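Local coordinates for protein copper-transporting ATPase (Sulfolobus solfataricus, PDB 2YJ3) that probably couples ATP hydrolysis to copper transport across the cell membrane, this chain being its cytosolic catalytic portion with the phosphorylation and nucleotide-binding domains, at residues 35-49 and 128-140. The protein carries 1 engineered substitution. Numbering follows the deposited sequence.
Sequences KTGTLTYGTPIVTQF and IASFNISDVPRPN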
ATOM      1  N   LYS A  35       3.191   4.063   3.685  1.00 48.33           N
ATOM      2  CA  LYS A  35       2.328   4.910   2.882  1.00 47.82           C
ATOM      3  C   LYS A  35       1.223   4.063   2.260  1.00 45.87           C
ATOM      4  O   LYS A  35       0.044   4.317   2.471  1.00 54.53           O
ATOM      5  CB  LYS A  35       3.122   5.649   1.802  1.00 49.34           C
ATOM      6  CG  LYS A  35       2.249   6.305   0.736  1.00 51.19           C
ATOM      7  CD  LYS A  35       3.071   7.105  -0.261  1.00 51.63           C
ATOM      8  CE  LYS A  35       3.216   6.367  -1.578  1.00 54.44           C
ATOM      9  NZ  LYS A  35       1.998   6.434  -2.437  1.00 55.08           N
ATOM     10  N   THR A  36       1.613   3.032   1.523  1.00 39.39           N
ATOM     11  CA  THR A  36       0.672   2.319   0.681  1.00 41.55           C
ATOM     12  C   THR A  36      -0.144   1.301   1.460  1.00 44.81           C
ATOM     13  O   THR A  36       0.413   0.371   2.045  1.00 43.96           O
ATOM     14  CB  THR A  36       1.398   1.583  -0.451  1.00 44.13           C
ATOM     15  OG1 THR A  36       2.130   2.532  -1.230  1.00 50.23           O
ATOM     16  CG2 THR A  36       0.390   0.832  -1.331  1.00 37.39           C
ATOM     17  N   GLY A  37      -1.463   1.476   1.458  1.00 44.81           N
ATOM     18  CA  GLY A  37      -2.350   0.509   2.066  1.00 36.86           C
ATOM     19  C   GLY A  37      -2.826   0.912   3.445  1.00 40.52           C
ATOM     20  O   GLY A  37      -3.916   0.506   3.873  1.00 43.04           O
ATOM     21  N   THR A  38      -2.020   1.697   4.155  1.00 32.81           N
ATOM     22  CA  THR A  38      -2.413   2.122   5.494  1.00 39.65           C
ATOM     23  C   THR A  38      -2.967   3.539   5.508  1.00 44.50           C
ATOM     24  O   THR A  38      -4.106   3.755   5.913  1.00 47.51           O
ATOM     25  CB  THR A  38      -1.270   1.979   6.514  1.00 34.95           C
ATOM     26  OG1 THR A  38      -0.325   3.032   6.331  1.00 40.33           O
ATOM     27  CG2 THR A  38      -0.594   0.628   6.348  1.00 29.66           C
ATOM     28  N   LEU A  39      -2.165   4.497   5.053  1.00 47.12           N
ATOM     29  CA  LEU A  39      -2.595   5.889   4.971  1.00 45.04           C
ATOM     30  C   LEU A  39      -3.391   6.114   3.697  1.00 46.42           C
ATOM     31  O   LEU A  39      -4.047   7.137   3.528  1.00 51.63           O
ATOM     32  CB  LEU A  39      -1.385   6.824   4.994  1.00 47.24           C
ATOM     33  CG  LEU A  39      -0.648   6.918   6.327  1.00 47.07           C
ATOM     34  CD1 LEU A  39       0.564   7.835   6.218  1.00 48.86           C
ATOM     35  CD2 LEU A  39      -1.603   7.401   7.413  1.00 40.98           C
ATOM     36  N   THR A  40      -3.326   5.147   2.795  1.00 38.58           N
ATOM     37  CA  THR A  40      -4.050   5.234   1.548  1.00 38.94           C
ATOM     38  C   THR A  40      -4.781   3.929   1.364  1.00 38.81           C
ATOM     39  O   THR A  40      -4.470   2.942   2.022  1.00 39.55           O
ATOM     40  CB  THR A  40      -3.087   5.396   0.359  1.00 40.51           C
ATOM     41  OG1 THR A  40      -2.278   4.225   0.250  1.00 39.46           O
ATOM     42  CG2 THR A  40      -2.193   6.608   0.545  1.00 39.49           C
ATOM     43  N   TYR A  41      -5.749   3.914   0.462  1.00 37.87           N
ATOM     44  CA  TYR A  41      -6.465   2.685   0.180  1.00 38.39           C
ATOM     45  C   TYR A  41      -5.514   1.677  -0.449  1.00 45.84           C
ATOM     46  O   TYR A  41      -4.456   2.044  -0.968  1.00 43.22           O
ATOM     47  CB  TYR A  41      -7.662   2.973  -0.718  1.00 45.88           C
ATOM     48  CG  TYR A  41      -8.734   3.772  -0.002  1.00 51.00           C
ATOM     49  CD1 TYR A  41      -9.689   3.136   0.777  1.00 56.73           C
ATOM     50  CD2 TYR A  41      -8.771   5.160  -0.082  1.00 52.60           C
ATOM     51  CE1 TYR A  41     -10.668   3.857   1.446  1.00 58.68           C
ATOM     52  CE2 TYR A  41      -9.743   5.892   0.579  1.00 60.29           C
ATOM     53  CZ  TYR A  41     -10.692   5.230   1.343  1.00 63.63           C
ATOM     54  OH  TYR A  41     -11.665   5.936   2.010  1.00 65.02           O
ATOM     55  N   GLY A  42      -5.882   0.404  -0.373  1.00 47.70           N
ATOM     56  CA  GLY A  42      -5.066  -0.659  -0.919  1.00 46.13           C
ATOM     57  C   GLY A  42      -5.025  -0.656  -2.434  1.00 51.81           C
ATOM     58  O   GLY A  42      -4.087  -1.182  -3.029  1.00 56.30           O
ATOM     59  N   THR A  43      -6.037  -0.078  -3.073  1.00 55.68           N
ATOM     60  CA  THR A  43      -6.039  -0.034  -4.531  1.00 54.96           C
ATOM     61  C   THR A  43      -5.881   1.396  -5.069  1.00 48.23           C
ATOM     62  O   THR A  43      -6.644   2.304  -4.709  1.00 39.67           O
ATOM     63  CB  THR A  43      -7.280  -0.746  -5.148  1.00 66.98           C
ATOM     64  OG1 THR A  43      -7.144  -0.803  -6.578  1.00 64.15           O
ATOM     65  CG2 THR A  43      -8.560  -0.016  -4.785  1.00 65.34           C
ATOM     66  N   PRO A  44      -4.866   1.597  -5.919  1.00 39.04           N
ATOM     67  CA  PRO A  44      -4.541   2.906  -6.488  1.00 39.87           C
ATOM     68  C   PRO A  44      -5.525   3.269  -7.590  1.00 42.00           C
ATOM     69  O   PRO A  44      -6.384   2.456  -7.929  1.00 46.86           O
ATOM     70  CB  PRO A  44      -3.158   2.680  -7.090  1.00 43.20           C
ATOM     71  CG  PRO A  44      -3.169   1.241  -7.495  1.00 44.25           C
ATOM     72  CD  PRO A  44      -4.008   0.528  -6.459  1.00 42.95           C
ATOM     73  N   ILE A  45      -5.416   4.480  -8.127  1.00 37.65           N
ATOM     74  CA  ILE A  45      -6.213   4.860  -9.285  1.00 39.83           C
ATOM     75  C   ILE A  45      -5.336   5.380 -10.421  1.00 40.34           C
ATOM     76  O   ILE A  45      -4.226   5.859 -10.211  1.00 42.04           O
ATOM     77  CB  ILE A  45      -7.285   5.937  -8.969  1.00 42.01           C
ATOM     78  CG1 ILE A  45      -6.645   7.204  -8.399  1.00 39.57           C
ATOM     79  CG2 ILE A  45      -8.343   5.387  -8.003  1.00 51.49           C
ATOM     80  CD1 ILE A  45      -7.664   8.290  -8.011  1.00 38.44           C
ATOM     81  N   VAL A  46      -5.868   5.270 -11.626  1.00 35.71           N
ATOM     82  CA  VAL A  46      -5.290   5.883 -12.793  1.00 34.56           C
ATOM     83  C   VAL A  46      -5.566   7.379 -12.707  1.00 39.31           C
ATOM     84  O   VAL A  46      -6.724   7.797 -12.690  1.00 37.82           O
ATOM     85  CB  VAL A  46      -5.955   5.302 -14.036  1.00 31.57           C
ATOM     86  CG1 VAL A  46      -5.645   6.154 -15.252  1.00 29.74           C
ATOM     87  CG2 VAL A  46      -5.535   3.822 -14.220  1.00 25.99           C
ATOM     88  N   THR A  47      -4.512   8.182 -12.609  1.00 43.12           N
ATOM     89  CA  THR A  47      -4.660   9.639 -12.610  1.00 45.90           C
ATOM     90  C   THR A  47      -4.507  10.228 -14.013  1.00 45.28           C
ATOM     91  O   THR A  47      -4.900  11.372 -14.263  1.00 43.04           O
ATOM     92  CB  THR A  47      -3.673  10.324 -11.649  1.00 51.12           C
ATOM     93  OG1 THR A  47      -2.363   9.781 -11.840  1.00 57.11           O
ATOM     94  CG2 THR A  47      -4.099  10.099 -10.202  1.00 48.72           C
ATOM     95  N   GLN A  48      -3.945   9.449 -14.932  1.00 36.15           N
ATOM     96  CA  GLN A  48      -3.925   9.856 -16.343  1.00 38.11           C
ATOM     97  C   GLN A  48      -3.496   8.738 -17.294  1.00 30.72           C
ATOM     98  O   GLN A  48      -2.651   7.919 -16.970  1.00 34.56           O
ATOM     99  CB  GLN A  48      -3.051  11.094 -16.554  1.00 41.48           C
ATOM    100  CG  GLN A  48      -1.664  10.800 -17.088  1.00 52.10           C
ATOM    101  CD  GLN A  48      -0.992  12.044 -17.653  1.00 58.80           C
ATOM    102  OE1 GLN A  48      -1.613  12.828 -18.381  1.00 54.46           O
ATOM    103  NE2 GLN A  48       0.284  12.227 -17.325  1.00 59.66           N
ATOM    104  N   PHE A  49      -4.116   8.705 -18.460  1.00 25.60           N
ATOM    105  CA  PHE A  49      -3.757   7.770 -19.490  1.00 28.06           C
ATOM    106  C   PHE A  49      -3.410   8.560 -20.744  1.00 30.24           C
ATOM    107  O   PHE A  49      -4.201   9.382 -21.199  1.00 28.17           O
ATOM    108  CB  PHE A  49      -4.922   6.837 -19.796  1.00 26.40           C
ATOM    109  CG  PHE A  49      -4.689   5.971 -20.995  1.00 24.70           C
ATOM    110  CD1 PHE A  49      -3.775   4.934 -20.935  1.00 23.19           C
ATOM    111  CD2 PHE A  49      -5.367   6.213 -22.188  1.00 25.41           C
ATOM    112  CE1 PHE A  49      -3.530   4.132 -22.053  1.00 26.70           C
ATOM    113  CE2 PHE A  49      -5.131   5.437 -23.308  1.00 24.83           C
ATOM    114  CZ  PHE A  49      -4.210   4.387 -23.239  1.00 30.22           C
ATOM    115  N   ILE A 128       3.917   2.606 -26.706  1.00 25.77           N
ATOM    116  CA  ILE A 128       2.906   3.385 -27.416  1.00 23.56           C
ATOM    117  C   ILE A 128       1.859   4.087 -26.531  1.00 25.17           C
ATOM    118  O   ILE A 128       1.101   4.929 -27.025  1.00 30.25           O
ATOM    119  CB  ILE A 128       2.172   2.551 -28.513  1.00 41.59           C
ATOM    120  CG1 ILE A 128       1.737   1.195 -27.965  1.00 46.44           C
ATOM    121  CG2 ILE A 128       3.065   2.359 -29.752  1.00 40.78           C
ATOM    122  CD1 ILE A 128       0.910   1.262 -26.719  1.00 45.81           C
ATOM    123  N   ALA A 129       1.818   3.748 -25.244  1.00 20.67           N
ATOM    124  CA  ALA A 129       0.897   4.381 -24.305  1.00 18.83           C
ATOM    125  C   ALA A 129       1.487   4.340 -22.911  1.00 28.36           C
ATOM    126  O   ALA A 129       2.478   3.633 -22.668  1.00 26.81           O
ATOM    127  CB  ALA A 129      -0.463   3.659 -24.324  1.00 18.88           C
ATOM    128  N   SER A 130       0.868   5.065 -21.982  1.00 26.95           N
ATOM    129  CA  SER A 130       1.330   5.052 -20.595  1.00 28.67           C
ATOM    130  C   SER A 130       0.253   5.501 -19.605  1.00 26.45           C
ATOM    131  O   SER A 130      -0.720   6.163 -19.986  1.00 24.98           O
ATOM    132  CB  SER A 130       2.573   5.932 -20.441  1.00 28.54           C
ATOM    133  OG  SER A 130       2.211   7.292 -20.586  1.00 31.85           O
ATOM    134  N   PHE A 131       0.440   5.141 -18.334  1.00 26.94           N
ATOM    135  CA  PHE A 131      -0.470   5.545 -17.252  1.00 30.94           C
ATOM    136  C   PHE A 131       0.325   6.200 -16.162  1.00 31.45           C
ATOM    137  O   PHE A 131       1.444   5.758 -15.857  1.00 26.19           O
ATOM    138  CB  PHE A 131      -1.129   4.329 -16.574  1.00 30.36           C
ATOM    139  CG  PHE A 131      -1.987   3.503 -17.477  1.00 28.58           C
ATOM    140  CD1 PHE A 131      -1.428   2.504 -18.266  1.00 28.34           C
ATOM    141  CD2 PHE A 131      -3.358   3.706 -17.524  1.00 28.89           C
ATOM    142  CE1 PHE A 131      -2.225   1.743 -19.094  1.00 26.45           C
ATOM    143  CE2 PHE A 131      -4.167   2.934 -18.341  1.00 26.18           C
ATOM    144  CZ  PHE A 131      -3.607   1.965 -19.129  1.00 23.32           C
ATOM    145  N   ASN A 132      -0.252   7.244 -15.572  1.00 26.47           N
ATOM    146  CA  ASN A 132       0.150   7.690 -14.249  1.00 36.74           C
ATOM    147  C   ASN A 132      -0.861   7.064 -13.289  1.00 40.11           C
ATOM    148  O   ASN A 132      -2.050   7.162 -13.529  1.00 34.00           O
ATOM    149  CB  ASN A 132       0.071   9.215 -14.149  1.00 46.87           C
ATOM    150  CG  ASN A 132       1.424   9.892 -14.287  1.00 63.46           C
ATOM    151  OD1 ASN A 132       2.072   9.828 -15.336  1.00 70.54           O
ATOM    152  ND2 ASN A 132       1.852  10.562 -13.223  1.00 67.62           N
ATOM    153  N   ILE A 133      -0.402   6.396 -12.235  1.00 41.55           N
ATOM    154  CA  ILE A 133      -1.307   5.881 -11.212  1.00 46.53           C
ATOM    155  C   ILE A 133      -0.880   6.412  -9.848  1.00 50.48           C
ATOM    156  O   ILE A 133       0.307   6.565  -9.581  1.00 51.74           O
ATOM    157  CB  ILE A 133      -1.350   4.333 -11.158  1.00 43.50           C
ATOM    158  CG1 ILE A 133      -0.164   3.780 -10.374  1.00 56.44           C
ATOM    159  CG2 ILE A 133      -1.426   3.731 -12.547  1.00 38.98           C
ATOM    160  CD1 ILE A 133      -0.408   3.686  -8.873  1.00 61.28           C
ATOM    161  N   SER A 134      -1.846   6.690  -8.982  1.00 44.43           N
ATOM    162  CA  SER A 134      -1.515   7.182  -7.654  1.00 48.53           C
ATOM    163  C   SER A 134      -2.356   6.529  -6.560  1.00 43.99           C
ATOM    164  O   SER A 134      -3.455   6.022  -6.817  1.00 37.30           O
ATOM    165  CB  SER A 134      -1.658   8.704  -7.599  1.00 57.95           C
ATOM    166  OG  SER A 134      -3.020   9.073  -7.647  1.00 66.60           O
ATOM    167  N   ASP A 135      -1.815   6.524  -5.346  1.00 46.99           N
ATOM    168  CA  ASP A 135      -2.548   6.067  -4.175  1.00 41.74           C
ATOM    169  C   ASP A 135      -3.596   7.111  -3.802  1.00 46.66           C
ATOM    170  O   ASP A 135      -3.419   8.303  -4.060  1.00 46.70           O
ATOM    171  CB  ASP A 135      -1.592   5.816  -3.001  1.00 43.56           C
ATOM    172  CG  ASP A 135      -0.816   4.488  -3.138  1.00 52.91           C
ATOM    173  OD1 ASP A 135      -1.344   3.545  -3.770  1.00 55.66           O
ATOM    174  OD2 ASP A 135       0.319   4.386  -2.611  1.00 51.76           O
ATOM    175  N   VAL A 136      -4.693   6.652  -3.213  1.00 47.07           N
ATOM    176  CA  VAL A 136      -5.754   7.532  -2.740  1.00 46.67           C
ATOM    177  C   VAL A 136      -5.709   7.585  -1.215  1.00 43.82           C
ATOM    178  O   VAL A 136      -5.815   6.561  -0.551  1.00 45.41           O
ATOM    179  CB  VAL A 136      -7.140   7.022  -3.180  1.00 51.65           C
ATOM    180  CG1 VAL A 136      -8.255   7.841  -2.523  1.00 48.27           C
ATOM    181  CG2 VAL A 136      -7.256   7.057  -4.694  1.00 54.96           C
ATOM    182  N   PRO A 137      -5.533   8.785  -0.653  1.00 45.15           N
ATOM    183  CA  PRO A 137      -5.465   8.892   0.811  1.00 44.57           C
ATOM    184  C   PRO A 137      -6.768   8.477   1.500  1.00 41.13           C
ATOM    185  O   PRO A 137      -7.850   8.648   0.937  1.00 39.68           O
ATOM    186  CB  PRO A 137      -5.173  10.380   1.052  1.00 50.51           C
ATOM    187  CG  PRO A 137      -5.490  11.070  -0.251  1.00 54.79           C
ATOM    188  CD  PRO A 137      -5.268  10.064  -1.335  1.00 47.70           C
ATOM    189  N   ARG A 138      -6.653   7.910   2.696  1.00 41.60           N
ATOM    190  CA  ARG A 138      -7.820   7.647   3.530  1.00 46.89           C
ATOM    191  C   ARG A 138      -8.215   8.919   4.275  1.00 47.81           C
ATOM    192  O   ARG A 138      -7.365   9.609   4.839  1.00 46.22           O
ATOM    193  CB  ARG A 138      -7.536   6.549   4.551  1.00 43.69           C
ATOM    194  CG  ARG A 138      -7.282   5.187   3.969  1.00 43.96           C
ATOM    195  CD  ARG A 138      -7.153   4.157   5.081  1.00 40.58           C
ATOM    196  NE  ARG A 138      -6.631   2.892   4.573  1.00 39.25           N
ATOM    197  CZ  ARG A 138      -7.380   1.931   4.057  1.00 43.01           C
ATOM    198  NH1 ARG A 138      -8.701   2.087   3.992  1.00 46.00           N
ATOM    199  NH2 ARG A 138      -6.811   0.816   3.611  1.00 39.60           N
ATOM    200  N   PRO A 139      -9.514   9.227   4.291  1.00 54.86           N
ATOM    201  CA  PRO A 139     -10.001  10.374   5.068  1.00 57.95           C
ATOM    202  C   PRO A 139      -9.867  10.131   6.574  1.00 55.64           C
ATOM    203  O   PRO A 139      -9.718   8.980   6.994  1.00 53.67           O
ATOM    204  CB  PRO A 139     -11.474  10.463   4.671  1.00 53.01           C
ATOM    205  CG  PRO A 139     -11.842   9.063   4.272  1.00 54.91           C
ATOM    206  CD  PRO A 139     -10.604   8.492   3.626  1.00 57.51           C
ATOM    207  N   ASN A 140      -9.935  11.209   7.351  1.00 57.54           N
ATOM    208  CA  ASN A 140      -9.745  11.212   8.810  1.00 63.09           C
ATOM    209  C   ASN A 140      -8.330  11.660   9.210  1.00 72.50           C
ATOM    210  O   ASN A 140      -7.362  10.897   9.180  1.00 71.55           O
ATOM    211  CB  ASN A 140     -10.196   9.907   9.481  1.00 61.45           C
ATOM    212  CG  ASN A 140     -11.731   9.792   9.577  1.00 76.27           C
ATOM    213  OD1 ASN A 140     -12.446  10.803   9.617  1.00 78.94           O
ATOM    214  ND2 ASN A 140     -12.234   8.555   9.626  1.00 76.39           N
TER
HETATM  215  O   HOH W   1      -4.942   4.104  -2.809  1.00 40.46           O
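Tyr-41 turns one face of its ring to CG of Arg-138, which sits 4.2 Å from the ring centroid, almost on the normal, a CH-pi contact. Beyond it the arginine chain runs on extended and brings its guanidinium to the turn at residues 37-39. There NH2 of Arg-138 gives a nearly straight bond (177°) to the carbonyl O of Gly-37, which lies in the guanidinium plane, while NE adds a weak bond to Thr-38 O. Asp-135 makes the second polar grip on 35-39. Its OD2 takes the ammonium NZ of Lys-35 at 2.7 Å, a salt bridge on the anti side, and the hydroxyl OG1 of Thr-36 at 2.9 Å on the syn side, the two coming from opposite faces of the carboxylate plane. Lys-35 NZ also forms a salt bridge with Asp-161 OD2, so it bridges two carboxylates. Residues 40-44 and 135-139 run side by side as the two connections between the HAD-like phosphorylation domain and the nucleotide-binding domain, as in other P-type ATPases. Lys-35, Thr-36 and Asp-161 are seen to bind ATP in this protein, although no ATP is bound here, so part of the site lies at the root of these connections. Further along, 45-49 pairs antiparallel with 128-134 as an edge strand of the nucleotide-binding sheet. A classic bulge interrupts the ladder, with Thr-47 N and Gln-48 N both donating to Asn-132 O. Past it Phe-49, CG anti to the backbone N (chi1 172°), swings CD1 over a face of the Phe-131 ring, 3.3 Å from CE2 of Phe-131, with the two ring planes inclined at 44°.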